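PDB 3OGI: ESAT-6-like protein EsxO from Mycobacterium tuberculosis, which is a small secreted WXG100 protein of the ESAT-6 subfamily that probably works as one half of a paired helical complex, its precise role being undefined. Local coordinates for residues G14-I17 and R18-G22; Q51-I54 and T55-R59. All blocks are in the same frame, centred on the assembly; numbering follows the deposited sequence.

Contact 1: residues G14-I17 and R18-G22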
loop_
_atom_site.group_PDB
_atom_site.type_symbol
_atom_site.label_atom_id
_atom_site.label_comp_id
_atom_site.label_asym_id
_atom_site.label_seq_id
_atom_site.Cartn_x
_atom_site.Cartn_y
_atom_site.Cartn_z
ATOM N N GLY A 14 18.505 16.163 -3.796
ATOM C CA GLY A 14 17.770 16.343 -2.567
ATOM C C GLY A 14 16.396 16.866 -2.971
ATOM O O GLY A 14 15.422 16.695 -2.243
ATOM N N ALA A 15 16.323 17.498 -4.145
ATOM C CA ALA A 15 15.051 17.966 -4.707
ATOM C C ALA A 15 14.209 16.811 -5.240
ATOM O O ALA A 15 12.980 16.817 -5.121
ATOM C CB ALA A 15 15.286 18.989 -5.819
HETATM N N MSE A 16 14.867 15.832 -5.846
HETATM C CA MSE A 16 14.152 14.676 -6.347
HETATM C C MSE A 16 13.536 13.931 -5.194
HETATM O O MSE A 16 12.374 13.516 -5.254
HETATM C CB MSE A 16 15.084 13.744 -7.088
HETATM C CG MSE A 16 15.553 14.307 -8.403
HETATM SE SE MSE A 16 16.609 13.044 -9.447
HETATM C CE MSE A 16 15.305 11.637 -9.781
ATOM N N ILE A 17 14.318 13.782 -4.131
ATOM C CA ILE A 17 13.878 13.006 -2.982
ATOM C C ILE A 17 12.705 13.676 -2.265
ATOM O O ILE A 17 11.848 13.005 -1.695
ATOM C CB ILE A 17 15.039 12.747 -2.015
ATOM C CG1 ILE A 17 15.989 11.698 -2.614
ATOM C CG2 ILE A 17 14.527 12.253 -0.698
ATOM C CD1 ILE A 17 17.322 11.571 -1.884
ATOM N N ARG A 18 12.644 15.000 -2.313
ATOM C CA ARG A 18 11.546 15.679 -1.667
ATOM C C ARG A 18 10.316 15.551 -2.547
ATOM O O ARG A 18 9.190 15.394 -2.048
ATOM C CB ARG A 18 11.889 17.143 -1.384
ATOM C CG ARG A 18 13.028 17.315 -0.387
ATOM C CD ARG A 18 13.203 18.767 0.064
ATOM N NE ARG A 18 13.637 19.665 -1.011
ATOM C CZ ARG A 18 14.909 19.883 -1.338
ATOM N NH1 ARG A 18 15.885 19.265 -0.677
ATOM N NH2 ARG A 18 15.207 20.718 -2.330
ATOM N N ALA A 19 10.534 15.594 -3.861
ATOM C CA ALA A 19 9.417 15.491 -4.789
ATOM C C ALA A 19 8.799 14.089 -4.711
ATOM O O ALA A 19 7.576 13.945 -4.704
ATOM C CB ALA A 19 9.845 15.835 -6.204
ATOM N N GLN A 20 9.651 13.072 -4.607
ATOM C CA GLN A 20 9.194 11.685 -4.491
ATOM C C GLN A 20 8.389 11.471 -3.225
ATOM O O GLN A 20 7.345 10.816 -3.252
ATOM C CB GLN A 20 10.366 10.716 -4.529
ATOM C CG GLN A 20 11.020 10.622 -5.899
ATOM C CD GLN A 20 12.359 9.909 -5.834
ATOM O OE1 GLN A 20 13.014 9.888 -4.788
ATOM N NE2 GLN A 20 12.767 9.309 -6.946
ATOM N N ALA A 21 8.878 12.030 -2.123
ATOM C CA ALA A 21 8.167 11.978 -0.842
ATOM C C ALA A 21 6.821 12.700 -0.903
ATOM O O ALA A 21 5.851 12.278 -0.261
ATOM C CB ALA A 21 9.023 12.580 0.275
ATOM N N GLY A 22 6.765 13.797 -1.653
ATOM C CA GLY A 22 5.506 14.483 -1.845
ATOM C C GLY A 22 4.589 13.575 -2.633
ATOM O O GLY A 22 3.410 13.435 -2.323
#

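Contact 2: residues Q51-I54 and T55-R59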
loop_
_atom_site.group_PDB
_atom_site.type_symbol
_atom_site.label_atom_id
_atom_site.label_comp_id
_atom_site.label_asym_id
_atom_site.label_seq_id
_atom_site.Cartn_x
_atom_site.Cartn_y
_atom_site.Cartn_z
ATOM N N GLN A 51 -9.812 1.143 12.343
ATOM C CA GLN A 51 -9.103 2.414 12.434
ATOM C C GLN A 51 -7.621 2.167 12.712
ATOM O O GLN A 51 -6.790 3.073 12.610
ATOM C CB GLN A 51 -9.724 3.308 13.512
ATOM C CG GLN A 51 -11.161 3.736 13.209
ATOM C CD GLN A 51 -12.120 3.448 14.355
ATOM O OE1 GLN A 51 -11.838 3.769 15.511
ATOM N NE2 GLN A 51 -13.259 2.833 14.039
ATOM N N GLU A 52 -7.288 0.929 13.056
ATOM C CA GLU A 52 -5.896 0.575 13.281
ATOM C C GLU A 52 -5.162 0.383 11.951
ATOM O O GLU A 52 -3.965 0.653 11.838
ATOM C CB GLU A 52 -5.783 -0.660 14.180
ATOM C CG GLU A 52 -5.771 -0.307 15.660
ATOM C CD GLU A 52 -6.519 -1.316 16.529
ATOM O OE1 GLU A 52 -6.833 -2.427 16.040
ATOM O OE2 GLU A 52 -6.795 -0.987 17.707
ATOM N N PHE A 53 -5.881 -0.081 10.941
ATOM C CA PHE A 53 -5.274 -0.218 9.641
ATOM C C PHE A 53 -4.756 1.161 9.223
ATOM O O PHE A 53 -3.590 1.316 8.852
ATOM C CB PHE A 53 -6.275 -0.764 8.628
ATOM C CG PHE A 53 -5.664 -1.046 7.298
ATOM C CD1 PHE A 53 -5.653 -0.081 6.314
ATOM C CD2 PHE A 53 -5.058 -2.268 7.046
ATOM C CE1 PHE A 53 -5.060 -0.330 5.073
ATOM C CE2 PHE A 53 -4.464 -2.529 5.809
ATOM C CZ PHE A 53 -4.467 -1.555 4.824
ATOM N N ILE A 54 -5.626 2.160 9.326
ATOM C CA ILE A 54 -5.301 3.539 8.986
ATOM C C ILE A 54 -4.142 4.092 9.806
ATOM O O ILE A 54 -3.288 4.814 9.284
ATOM C CB ILE A 54 -6.527 4.439 9.221
ATOM C CG1 ILE A 54 -7.553 4.225 8.111
ATOM C CG2 ILE A 54 -6.126 5.907 9.332
ATOM C CD1 ILE A 54 -8.971 4.515 8.549
ATOM N N THR A 55 -4.124 3.775 11.097
ATOM C CA THR A 55 -3.060 4.262 11.963
ATOM C C THR A 55 -1.711 3.633 11.597
ATOM O O THR A 55 -0.697 4.323 11.506
ATOM C CB THR A 55 -3.381 4.023 13.466
ATOM O OG1 THR A 55 -4.325 5.000 13.911
ATOM C CG2 THR A 55 -2.116 4.140 14.330
ATOM N N GLN A 56 -1.696 2.325 11.393
ATOM C CA GLN A 56 -0.446 1.650 11.065
ATOM C C GLN A 56 0.047 2.074 9.691
ATOM O O GLN A 56 1.228 2.310 9.486
ATOM C CB GLN A 56 -0.626 0.139 11.098
ATOM C CG GLN A 56 0.013 -0.525 12.288
ATOM C CD GLN A 56 0.375 -1.966 11.986
ATOM O OE1 GLN A 56 1.061 -2.257 11.000
ATOM N NE2 GLN A 56 -0.101 -2.878 12.820
ATOM N N LEU A 57 -0.876 2.144 8.745
ATOM C CA LEU A 57 -0.576 2.664 7.435
ATOM C C LEU A 57 0.126 4.009 7.617
ATOM O O LEU A 57 1.248 4.216 7.141
ATOM C CB LEU A 57 -1.879 2.849 6.666
ATOM C CG LEU A 57 -1.714 3.056 5.176
ATOM C CD1 LEU A 57 -1.148 1.799 4.576
ATOM C CD2 LEU A 57 -3.053 3.407 4.548
ATOM N N GLY A 58 -0.538 4.906 8.341
ATOM C CA GLY A 58 -0.000 6.222 8.619
ATOM C C GLY A 58 1.423 6.192 9.130
ATOM O O GLY A 58 2.280 6.886 8.597
ATOM N N ARG A 59 1.674 5.381 10.154
ATOM C CA ARG A 59 2.982 5.328 10.807
ATOM C C ARG A 59 4.080 5.102 9.802
ATOM O O ARG A 59 5.101 5.798 9.825
ATOM C CB ARG A 59 3.045 4.210 11.850
ATOM C CG ARG A 59 2.214 4.443 13.093
ATOM C CD ARG A 59 2.367 3.283 14.081
ATOM N NE ARG A 59 1.320 3.289 15.104
ATOM C CZ ARG A 59 1.406 3.928 16.268
ATOM N NH1 ARG A 59 2.498 4.621 16.569
ATOM N NH2 ARG A 59 0.400 3.874 17.136
#

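Contact 1: residues G14-I17 and R18-G22
One turn of helix packs on the next in the first modelled turns of helix 14-37, where R18 folds back over G14 and A15 and Q20 lies over the turn of M16 and I17. The R18 chain is bent at chi3 (-66°), which swings the guanidinium back along the helix. G14 O and A15 CA lie over one and the same face of that group, both displaced toward its rim. NH1 of R18 is 3.0 Å from G14 O, but the angle is too poor for a hydrogen bond. G14 O instead accepts the backbone N of R18 at 3.3 Å. Further i to i+4 bonds follow: A19 N reaches A15 O at 3.0 Å, and Q20 N meets M16 O at 2.8 Å. With CG of Q20 beside its own backbone N (chi1 -70°), the chain lies over this turn, CG of Q20 3.3 Å from M16 O; between side chains, OE1 of Q20 passes 4.1 Å from CG1 of I17. M16, a selenomethionine, packs with I17 and Q20 against polar side chains of the partner protein's chain. G14 O over the face of the positive R18 group is consistent with mild electrostatic attraction, while the main-chain bonds carry the turn.

Contact 2: residues Q51-I54 and T55-R59
At the start of helix 51-66, the second of the two antiparallel helices that form the hairpin of a WXG100 subunit, Q51-I54 meet T55-G58 of the next turn. Main-chain hydrogen bonds of the i to i+4 kind carry the contact. Q56 N binds E52 O at 2.9 Å, L57 N binds F53 O at 2.8 Å, and G58 N binds I54 O at 2.9 Å. T55 N closes the first of these turns on Q51 O at 3.1 Å. The apolar part is a pair one turn apart: CE1 of F53 approaches CD2 of L57 at 4.3 Å, the methyl sitting obliquely to the ring. Four residues apart, the two share a flank of the helix, and with CG anti to the backbone N in both (chi1 -175° for F53 and -165° for L57) they lean the same way. Around this pair, F53 and I54 touch V35 of helix 14-37 and L57 touches I31, while F53, Q56 and L57 also pack on apolar side chains of the partner protein's chain. L57, which is buried, thus meets both helix 14-37 and the partner. Polar side-chain contact is slight and lies at T55, whose OG1 stands beside its own backbone N and adds a weak second hydrogen bond to Q51 O, 3.4 Å away.

Contact 1 comes first along the chain, in the opening turns of helix 14-37, and ends well before helix 51-66 starts with contact 2. The two helices follow each other and run antiparallel, so their N-terminal portions lie toward either end of the modelled hairpin, with the centre of the chain between them; the contact centres are 23 Å apart and their nearest atoms about 11 Å, so the two do not meet. Residues 40-48 of the intervening connection are not modelled. Contact 2 packs on the far part of helix 14-37, which carries contact 1 at its start. Both contacts reach the partner protein, which is consistent with a paired, four-helix WXG100 assembly.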